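Local atomic coordinates of TRAP dicarboxylate transporter-DctP subunit (Rhodobacter sphaeroides, PDB entry 4PE3), a protein that probably captures a small organic acid outside the inner membrane and delivers it to a TRAP-type transporter. Residues A[45-48]-A[49-52]; A[68-71]-A[72-75]; A[247-250]-A[251-255]; A[266-269]-A[270-273]. All blocks are in the same frame, centred on the assembly; numbering follows the deposited sequence.

Contacts 1 and 4 are helix turns that pack on each other: 45-52 on helix 44-59 meets 266-273 on helix 257-291, where F270 lies against L48, Q49 and F52. Both are partly buried, and both bury glutamines beside their phenylalanines. Contact 2 lies at the surface, where strand 65-69 ends, and touches contact 1 through L68 and P70, which pack on F46. Contact 3, partly buried, begins on strand 243-248, in the same five-stranded sheet as strand 65-69, but touches none of the others. The chemistry follows place: a histidine-carboxylate pair in contact 1, a tight turn in contact 2, a helix N-cap in contact 3 and an amide-lysine cluster in contact 4.

Contact 1 of 4, residues A[45-48]-A[49-52]; sequences NFEL and QHVF
E47 and H50 both start with CG anti to the carbonyl carbon, and a bend in E47 at CB-CG (chi2 -62°) folds its carboxylate back toward the imidazole one turn on. F46 instead sends CG anti to its own N, which carries the phenyl ring toward a face of that imidazole, the carboxylate keeping to its edge. E47 and H50 run side by side in the same direction. H50 NE2 donates to E47 OE2 at 3.3 Å, a long, bent bond (136° at the hydrogen) that meets the oxygen from above the carboxylate plane. E47 OE1 lies in the imidazole plane, 3.3 Å from H50 CD2. F46 makes an offset edge-to-face pair with H50: its edge points to the imidazole face, with centroids 5.5 Å apart and planes at 73°, and F46 CE2 comes to 4.0 Å from H50 CE1.

Q49 leaves from the other side of the turn. Its CG rests 3.2 Å from N45 O, and its OE1 accepts from S37 OG, while N45 OD1 takes a bond from Q274. Along the backbone, Q49 N bonds to N45 O, but H50 N prefers E47 O (3.1 Å) and V51 N reaches L48 O at 3.0 Å. The helix is kinked here, with N-H groups of V51 and F52 turned to the third residue back. The carboxylate at NE2 would probably favour the protonated imidazolium and raise the H50 pKa, although exposure of E47 to solvent should temper the effect.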
loop_
_atom_site.group_PDB
_atom_site.type_symbol
_atom_site.label_atom_id
_atom_site.label_comp_id
_atom_site.label_asym_id
_atom_site.label_seq_id
_atom_site.Cartn_x
_atom_site.Cartn_y
_atom_site.Cartn_z
ATOM N N ASN A 45 -3.491 -10.658 6.965
ATOM C CA ASN A 45 -2.183 -10.262 6.490
ATOM C C ASN A 45 -1.102 -10.732 7.461
ATOM O O ASN A 45 -0.030 -11.137 7.036
ATOM C CB ASN A 45 -2.156 -8.754 6.238
ATOM C CG ASN A 45 -3.001 -8.370 5.035
ATOM O OD1 ASN A 45 -2.893 -8.984 3.977
ATOM N ND2 ASN A 45 -3.869 -7.397 5.215
ATOM N N PHE A 46 -1.379 -10.698 8.759
ATOM C CA PHE A 46 -0.482 -11.319 9.718
ATOM C C PHE A 46 -0.255 -12.775 9.350
ATOM O O PHE A 46 0.866 -13.274 9.322
ATOM C CB PHE A 46 -1.034 -11.239 11.139
ATOM C CG PHE A 46 -0.085 -11.797 12.145
ATOM C CD1 PHE A 46 0.979 -11.027 12.617
ATOM C CD2 PHE A 46 -0.222 -13.097 12.608
ATOM C CE1 PHE A 46 1.877 -11.543 13.525
ATOM C CE2 PHE A 46 0.667 -13.624 13.520
ATOM C CZ PHE A 46 1.727 -12.835 13.982
ATOM N N GLU A 47 -1.340 -13.501 9.095
ATOM C CA GLU A 47 -1.189 -14.906 8.711
ATOM C C GLU A 47 -0.341 -15.124 7.457
ATOM O O GLU A 47 0.476 -16.051 7.393
ATOM C CB GLU A 47 -2.561 -15.558 8.546
ATOM C CG GLU A 47 -3.246 -15.814 9.864
ATOM C CD GLU A 47 -2.437 -16.765 10.698
ATOM O OE1 GLU A 47 -2.066 -17.849 10.195
ATOM O OE2 GLU A 47 -2.127 -16.406 11.822
ATOM N N LEU A 48 -0.521 -14.257 6.473
ATOM C CA LEU A 48 0.274 -14.338 5.254
ATOM C C LEU A 48 1.749 -14.067 5.537
ATOM O O LEU A 48 2.631 -14.612 4.854
ATOM C CB LEU A 48 -0.270 -13.383 4.177
ATOM C CG LEU A 48 -1.531 -13.869 3.438
ATOM C CD1 LEU A 48 -2.285 -12.722 2.724
ATOM C CD2 LEU A 48 -1.175 -14.941 2.453
ATOM N N GLN A 49 2.016 -13.239 6.537
ATOM C CA GLN A 49 3.399 -12.926 6.889
ATOM C C GLN A 49 4.154 -14.141 7.426
ATOM O O GLN A 49 5.388 -14.165 7.391
ATOM C CB GLN A 49 3.435 -11.753 7.868
ATOM C CG GLN A 49 3.051 -10.452 7.210
ATOM C CD GLN A 49 2.676 -9.375 8.180
ATOM O OE1 GLN A 49 2.924 -9.486 9.373
ATOM N NE2 GLN A 49 2.050 -8.325 7.685
ATOM N N HIS A 50 3.443 -15.168 7.899
ATOM C CA HIS A 50 4.119 -16.402 8.290
ATOM C C HIS A 50 4.925 -16.968 7.101
ATOM O O HIS A 50 5.897 -17.693 7.300
ATOM C CB HIS A 50 3.167 -17.518 8.702
ATOM C CG HIS A 50 2.474 -17.336 10.019
ATOM N ND1 HIS A 50 3.121 -17.141 11.224
ATOM C CD2 HIS A 50 1.163 -17.455 10.318
ATOM C CE1 HIS A 50 2.224 -17.117 12.204
ATOM N NE2 HIS A 50 1.026 -17.288 11.675
ATOM N N VAL A 51 4.487 -16.697 5.877
ATOM C CA VAL A 51 5.209 -17.193 4.692
ATOM C C VAL A 51 6.649 -16.688 4.677
ATOM O O VAL A 51 7.556 -17.429 4.335
ATOM C CB VAL A 51 4.465 -16.855 3.387
ATOM C CG1 VAL A 51 5.252 -17.299 2.165
ATOM C CG2 VAL A 51 3.096 -17.519 3.396
ATOM N N PHE A 52 6.853 -15.437 5.075
ATOM C CA PHE A 52 8.214 -14.905 5.129
ATOM C C PHE A 52 9.051 -15.703 6.107
ATOM O O PHE A 52 10.124 -16.209 5.755
ATOM C CB PHE A 52 8.205 -13.433 5.517
ATOM C CG PHE A 52 9.572 -12.853 5.738
ATOM C CD1 PHE A 52 10.533 -12.867 4.728
ATOM C CD2 PHE A 52 9.887 -12.273 6.952
ATOM C CE1 PHE A 52 11.803 -12.311 4.943
ATOM C CE2 PHE A 52 11.154 -11.707 7.163
ATOM C CZ PHE A 52 12.093 -11.728 6.167
#

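Contact 2 of 4, residues A[68-71]-A[72-75]; sequences LMPV and GTIV
Polar contact between 68-71 and 72-75 converges on one atom, P70 O. T73 N donates to it at 3.2 Å, closing the turn, and T73 OG1 donates as well, at 2.7 Å. Both donors come in on the same face of the P70 carbonyl plane. The hydroxyl can do this because OG1 sits anti to the T73 carbonyl carbon (chi1 -68°), folded back over its own N; that also leaves it 3.5 Å from P70 CD, beside the proline ring.

The apolar contact lies deeper. In one of the two conformers of M69, a selenomethionine, the SE atom lies 3.7 Å from I74 CG1, a less certain contact that holds for that conformer only. M69 CB also backs onto T73, 3.8 Å from OG1. Beyond the segments, M69 and I74 both lean on R34, while Q36 receives the I74 N-H and donates to V75 O.

The backbone does the rest: G72 has a positive phi of 81°, where a CB would run into V71 O. P70 to T73 is therefore a type II beta turn with glycine at its third position. It takes the chain out of strand 65-69, outermost in the five-stranded sheet, and on toward helix 80-86.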
loop_
_atom_site.group_PDB
_atom_site.type_symbol
_atom_site.label_atom_id
_atom_site.label_comp_id
_atom_site.label_asym_id
_atom_site.label_seq_id
_atom_site.Cartn_x
_atom_site.Cartn_y
_atom_site.Cartn_z
ATOM N N LEU A 68 7.949 -14.152 14.200
ATOM C CA LEU A 68 7.001 -13.117 13.831
ATOM C C LEU A 68 6.081 -12.763 15.011
ATOM O O LEU A 68 5.381 -13.627 15.526
ATOM C CB LEU A 68 6.163 -13.606 12.642
ATOM C CG LEU A 68 5.077 -12.671 12.112
ATOM C CD1 LEU A 68 5.699 -11.476 11.414
ATOM C CD2 LEU A 68 4.109 -13.454 11.192
HETATM N N MSE A 69 6.057 -11.501 15.408
HETATM C CA MSE A 69 5.319 -11.076 16.588
HETATM C C MSE A 69 4.251 -10.058 16.204
HETATM O O MSE A 69 4.517 -9.131 15.460
HETATM C CB MSE A 69 6.294 -10.464 17.593
HETATM C CG MSE A 69 7.387 -11.431 18.045
HETATM SE SE MSE A 69 8.811 -10.574 19.070
HETATM C CE MSE A 69 9.246 -9.121 17.850
ATOM N N PRO A 70 3.030 -10.214 16.720
ATOM C CA PRO A 70 1.979 -9.252 16.357
ATOM C C PRO A 70 2.301 -7.829 16.806
ATOM O O PRO A 70 3.152 -7.596 17.675
ATOM C CB PRO A 70 0.741 -9.763 17.097
ATOM C CG PRO A 70 1.072 -11.110 17.568
ATOM C CD PRO A 70 2.547 -11.276 17.611
ATOM N N VAL A 71 1.633 -6.867 16.185
ATOM C CA VAL A 71 1.822 -5.459 16.506
ATOM C C VAL A 71 1.714 -5.214 18.004
ATOM O O VAL A 71 0.833 -5.749 18.673
ATOM C CB VAL A 71 0.800 -4.601 15.733
ATOM C CG1 VAL A 71 -0.611 -4.947 16.160
ATOM C CG2 VAL A 71 1.126 -3.107 15.899
ATOM N N GLY A 72 2.642 -4.399 18.508
ATOM C CA GLY A 72 2.637 -3.967 19.888
ATOM C C GLY A 72 3.206 -4.958 20.884
ATOM O O GLY A 72 3.151 -4.701 22.086
ATOM N N THR A 73 3.735 -6.085 20.409
ATOM C CA THR A 73 4.253 -7.105 21.327
ATOM C C THR A 73 5.388 -6.576 22.160
ATOM O O THR A 73 5.393 -6.728 23.376
ATOM C CB THR A 73 4.818 -8.316 20.589
ATOM O OG1 THR A 73 3.755 -9.008 19.953
ATOM C CG2 THR A 73 5.505 -9.263 21.561
ATOM N N ILE A 74 6.362 -5.977 21.484
ATOM C CA ILE A 74 7.574 -5.530 22.138
ATOM C C ILE A 74 7.577 -4.016 22.252
ATOM O O ILE A 74 7.968 -3.484 23.290
ATOM C CB ILE A 74 8.829 -6.015 21.390
ATOM C CG1 ILE A 74 8.802 -7.532 21.229
ATOM C CG2 ILE A 74 10.087 -5.599 22.145
ATOM C CD1 ILE A 74 8.913 -8.281 22.571
ATOM N N VAL A 75 7.137 -3.318 21.204
ATOM C CA VAL A 75 7.100 -1.864 21.245
ATOM C C VAL A 75 5.945 -1.297 20.439
ATOM O O VAL A 75 5.313 -2.001 19.661
ATOM C CB VAL A 75 8.389 -1.247 20.682
ATOM C CG1 VAL A 75 9.530 -1.426 21.671
ATOM C CG2 VAL A 75 8.712 -1.846 19.314
#

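Contact 3 of 4, residues A[247-250]-A[251-255]; sequences MNKQ and KWDAL
N248 reaches K251 through OD1, which accepts from K251 N at 2.8 Å with the donor in the amide's carbonyl plane. The asparagine holds that position because CG is anti to its backbone N (chi1 179°), laying the amide across the first turn of helix 249-253. The other end of the amide is also used, since N248 ND2 donates to I84 O. An alanine here would remove both bonds, and the K251 N-H at the start of the helix would probably lose its cap while I84 O lost a donor.

Main-chain acceptors come next. N248 O takes W252 N at 3.0 Å and K249 O takes D253 N at 2.8 Å, both nearly straight at 162° and 165°. A254 N makes only a weak bond to Q250 O and also bonds K251 O.

K249 NZ faces the open end of the D253 carboxylate, close to its plane, 3.4 Å from OD1 and from OD2, in a salt bridge made of two weak bonds. Its stronger partner is Q145 OE1 on strand 144-150, so the lysine ties the exposed D253 loosely while anchoring itself in the neighbouring strand.

Beneath lies M247, a selenomethionine. Its SE sits in line with the W252 ring at the edge, 3.9 Å from CE3, an edge-on Met-aromatic contact, and its CE packs 3.8 Å from K251 CB. This is an asparagine N-cap at a strand-to-helix junction, where strand 243-248 passes directly into short helix 249-253.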
loop_
_atom_site.group_PDB
_atom_site.type_symbol
_atom_site.label_atom_id
_atom_site.label_comp_id
_atom_site.label_asym_id
_atom_site.label_seq_id
_atom_site.Cartn_x
_atom_site.Cartn_y
_atom_site.Cartn_z
HETATM N N MSE A 247 15.126 -4.751 8.444
HETATM C CA MSE A 247 15.754 -5.303 9.639
HETATM C C MSE A 247 16.963 -4.491 10.034
HETATM O O MSE A 247 17.409 -3.580 9.307
HETATM C CB MSE A 247 16.126 -6.768 9.424
HETATM C CG MSE A 247 17.369 -7.043 8.599
HETATM SE SE MSE A 247 17.888 -8.923 8.693
HETATM C CE MSE A 247 18.507 -8.888 10.529
ATOM N N ASN A 248 17.513 -4.828 11.181
ATOM C CA ASN A 248 18.679 -4.170 11.704
ATOM C C ASN A 248 19.800 -4.241 10.694
ATOM O O ASN A 248 20.165 -5.304 10.233
ATOM C CB ASN A 248 19.106 -4.868 12.991
ATOM C CG ASN A 248 20.358 -4.241 13.593
ATOM O OD1 ASN A 248 21.479 -4.456 13.130
ATOM N ND2 ASN A 248 20.146 -3.425 14.595
ATOM N N LYS A 249 20.365 -3.098 10.323
ATOM C CA LYS A 249 21.330 -3.080 9.233
ATOM C C LYS A 249 22.681 -3.698 9.604
ATOM O O LYS A 249 23.281 -4.402 8.805
ATOM C CB LYS A 249 21.546 -1.670 8.743
ATOM C CG LYS A 249 22.493 -1.612 7.534
ATOM C CD LYS A 249 22.479 -0.288 6.895
ATOM C CE LYS A 249 23.538 -0.227 5.857
ATOM N NZ LYS A 249 23.422 -1.316 4.861
ATOM N N GLN A 250 23.114 -3.515 10.850
ATOM C CA GLN A 250 24.330 -4.181 11.329
ATOM C C GLN A 250 24.207 -5.694 11.249
ATOM O O GLN A 250 25.124 -6.381 10.801
ATOM C CB GLN A 250 24.665 -3.729 12.748
ATOM C CG GLN A 250 25.289 -2.348 12.771
ATOM C CD GLN A 250 25.555 -1.829 14.168
ATOM O OE1 GLN A 250 25.454 -2.564 15.147
ATOM N NE2 GLN A 250 25.879 -0.541 14.267
ATOM N N LYS A 251 23.045 -6.226 11.630
ATOM C CA LYS A 251 22.872 -7.672 11.599
ATOM C C LYS A 251 22.782 -8.158 10.172
ATOM O O LYS A 251 23.325 -9.198 9.830
ATOM C CB LYS A 251 21.658 -8.107 12.426
ATOM C CG LYS A 251 21.853 -7.892 13.924
ATOM C CD LYS A 251 20.647 -8.334 14.747
ATOM C CE LYS A 251 20.891 -8.027 16.230
ATOM N NZ LYS A 251 22.058 -8.738 16.769
ATOM N N TRP A 252 22.094 -7.395 9.332
ATOM C CA TRP A 252 22.008 -7.704 7.914
ATOM C C TRP A 252 23.405 -7.745 7.297
ATOM O O TRP A 252 23.777 -8.704 6.621
ATOM C CB TRP A 252 21.146 -6.645 7.208
ATOM C CG TRP A 252 21.170 -6.708 5.708
ATOM C CD1 TRP A 252 21.933 -5.948 4.855
ATOM C CD2 TRP A 252 20.396 -7.579 4.884
ATOM N NE1 TRP A 252 21.673 -6.302 3.550
ATOM C CE2 TRP A 252 20.728 -7.295 3.544
ATOM C CE3 TRP A 252 19.453 -8.574 5.149
ATOM C CZ2 TRP A 252 20.157 -7.980 2.477
ATOM C CZ3 TRP A 252 18.877 -9.240 4.083
ATOM C CH2 TRP A 252 19.233 -8.945 2.770
ATOM N N ASP A 253 24.174 -6.699 7.542
ATOM C CA ASP A 253 25.517 -6.588 6.961
ATOM C C ASP A 253 26.499 -7.684 7.408
ATOM O O ASP A 253 27.506 -7.911 6.738
ATOM C CB ASP A 253 26.113 -5.217 7.272
ATOM C CG ASP A 253 25.505 -4.078 6.436
ATOM O OD1 ASP A 253 24.835 -4.317 5.397
ATOM O OD2 ASP A 253 25.728 -2.914 6.833
ATOM N N ALA A 254 26.200 -8.352 8.519
ATOM C CA ALA A 254 27.051 -9.424 9.045
ATOM C C ALA A 254 26.752 -10.777 8.395
ATOM O O ALA A 254 27.497 -11.735 8.580
ATOM C CB ALA A 254 26.872 -9.532 10.548
ATOM N N LEU A 255 25.641 -10.877 7.663
ATOM C CA LEU A 255 25.299 -12.137 7.006
ATOM C C LEU A 255 26.158 -12.348 5.747
ATOM O O LEU A 255 26.652 -11.395 5.159
ATOM C CB LEU A 255 23.802 -12.164 6.639
ATOM C CG LEU A 255 22.817 -12.151 7.820
ATOM C CD1 LEU A 255 21.381 -11.881 7.350
ATOM C CD2 LEU A 255 22.875 -13.452 8.596
#

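Contact 4 of 4, residues A[266-269]-A[270-273]; sequences AQKI and FQQT
K268 and Q271 meet where helix 257-291 turns toward helix 119-128, and K268 NZ donates to Q271 OE1 at 2.8 Å. Q272 NE2 gives a second bond to that oxygen, also 2.8 Å, and both donors lie in its carbonyl plane on lone pairs. Buried Q271 is held at its other end too, NE2 bonding V149 O and E127 OE2. A leucine in its place would remove the acceptor shared by K268 NZ and Q272 NE2 and is likely to leave those two freer to turn, with V149 O held by Q267 alone.

The tightly packed part continues with the F270 ring set against the Q267 backbone carbonyl and amide: F270 CB lies 3.5 Å from Q267 O and CD2 is 4.0 Å from Q267 NE2, the amide nearly perpendicular to the ring. The looser side holds partly exposed K268, I269, Q272 and T273. A bend of K268 at chi2 (66°) brings its chain alongside Q272; E127 is its salt-bridge partner. I269 O accepts T273 N at 2.9 Å and T273 OG1 at 2.8 Å, from opposite faces of its plane.

F270 faces Q49 of helix 44-59 and V245 of strand 243-248, Q267 faces strand 144-150, and K268 and Q271 press on I123 of helix 119-128.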
loop_
_atom_site.group_PDB
_atom_site.type_symbol
_atom_site.label_atom_id
_atom_site.label_comp_id
_atom_site.label_asym_id
_atom_site.label_seq_id
_atom_site.Cartn_x
_atom_site.Cartn_y
_atom_site.Cartn_z
ATOM N N ALA A 266 13.081 -15.254 0.207
ATOM C CA ALA A 266 11.947 -15.557 1.077
ATOM C C ALA A 266 10.945 -14.411 1.087
ATOM O O ALA A 266 9.730 -14.621 1.050
ATOM C CB ALA A 266 12.425 -15.862 2.504
ATOM N N GLN A 267 11.462 -13.194 1.160
ATOM C CA GLN A 267 10.618 -12.004 1.169
ATOM C C GLN A 267 9.825 -11.900 -0.120
ATOM O O GLN A 267 8.641 -11.559 -0.090
ATOM C CB GLN A 267 11.480 -10.745 1.394
ATOM C CG GLN A 267 10.665 -9.507 1.786
ATOM C CD GLN A 267 9.925 -8.892 0.615
ATOM O OE1 GLN A 267 10.397 -8.908 -0.514
ATOM N NE2 GLN A 267 8.744 -8.369 0.886
ATOM N N LYS A 268 10.483 -12.166 -1.246
ATOM C CA LYS A 268 9.836 -12.120 -2.556
ATOM C C LYS A 268 8.718 -13.161 -2.623
ATOM O O LYS A 268 7.646 -12.911 -3.177
ATOM C CB LYS A 268 10.859 -12.380 -3.658
ATOM C CG LYS A 268 10.321 -12.308 -5.067
ATOM C CD LYS A 268 9.878 -10.894 -5.411
ATOM C CE LYS A 268 9.368 -10.815 -6.828
ATOM N NZ LYS A 268 8.881 -9.458 -7.135
ATOM N N ILE A 269 8.961 -14.332 -2.051
ATOM C CA ILE A 269 7.942 -15.377 -2.037
ATOM C C ILE A 269 6.744 -14.939 -1.192
ATOM O O ILE A 269 5.593 -15.096 -1.606
ATOM C CB ILE A 269 8.503 -16.713 -1.526
ATOM C CG1 ILE A 269 9.496 -17.283 -2.531
ATOM C CG2 ILE A 269 7.370 -17.714 -1.289
ATOM C CD1 ILE A 269 10.372 -18.388 -1.934
ATOM N N PHE A 270 7.001 -14.378 -0.016
ATOM C CA PHE A 270 5.938 -13.830 0.809
ATOM C C PHE A 270 5.150 -12.770 0.022
ATOM O O PHE A 270 3.918 -12.801 -0.029
ATOM C CB PHE A 270 6.516 -13.253 2.117
ATOM C CG PHE A 270 5.716 -12.130 2.710
ATOM C CD1 PHE A 270 4.399 -12.315 3.113
ATOM C CD2 PHE A 270 6.281 -10.883 2.867
ATOM C CE1 PHE A 270 3.682 -11.281 3.650
ATOM C CE2 PHE A 270 5.559 -9.838 3.402
ATOM C CZ PHE A 270 4.254 -10.025 3.782
ATOM N N GLN A 271 5.885 -11.842 -0.596
ATOM C CA GLN A 271 5.261 -10.764 -1.345
ATOM C C GLN A 271 4.307 -11.324 -2.403
ATOM O O GLN A 271 3.157 -10.881 -2.518
ATOM C CB GLN A 271 6.354 -9.915 -1.982
ATOM C CG GLN A 271 5.884 -8.892 -2.993
ATOM C CD GLN A 271 6.966 -8.579 -3.980
ATOM O OE1 GLN A 271 6.966 -9.098 -5.083
ATOM N NE2 GLN A 271 7.927 -7.769 -3.568
ATOM N N GLN A 272 4.783 -12.279 -3.187
ATOM C CA GLN A 272 3.990 -12.827 -4.284
ATOM C C GLN A 272 2.796 -13.645 -3.793
ATOM O O GLN A 272 1.710 -13.593 -4.366
ATOM C CB GLN A 272 4.883 -13.651 -5.207
ATOM C CG GLN A 272 5.876 -12.791 -5.993
ATOM C CD GLN A 272 5.161 -11.905 -6.997
ATOM O OE1 GLN A 272 4.418 -12.403 -7.845
ATOM N NE2 GLN A 272 5.330 -10.585 -6.870
ATOM N N THR A 273 2.996 -14.399 -2.722
ATOM C CA THR A 273 1.910 -15.192 -2.152
ATOM C C THR A 273 0.814 -14.264 -1.646
ATOM O O THR A 273 -0.383 -14.543 -1.824
ATOM C CB THR A 273 2.415 -16.082 -1.000
ATOM O OG1 THR A 273 3.434 -16.951 -1.506
ATOM C CG2 THR A 273 1.277 -16.900 -0.376
#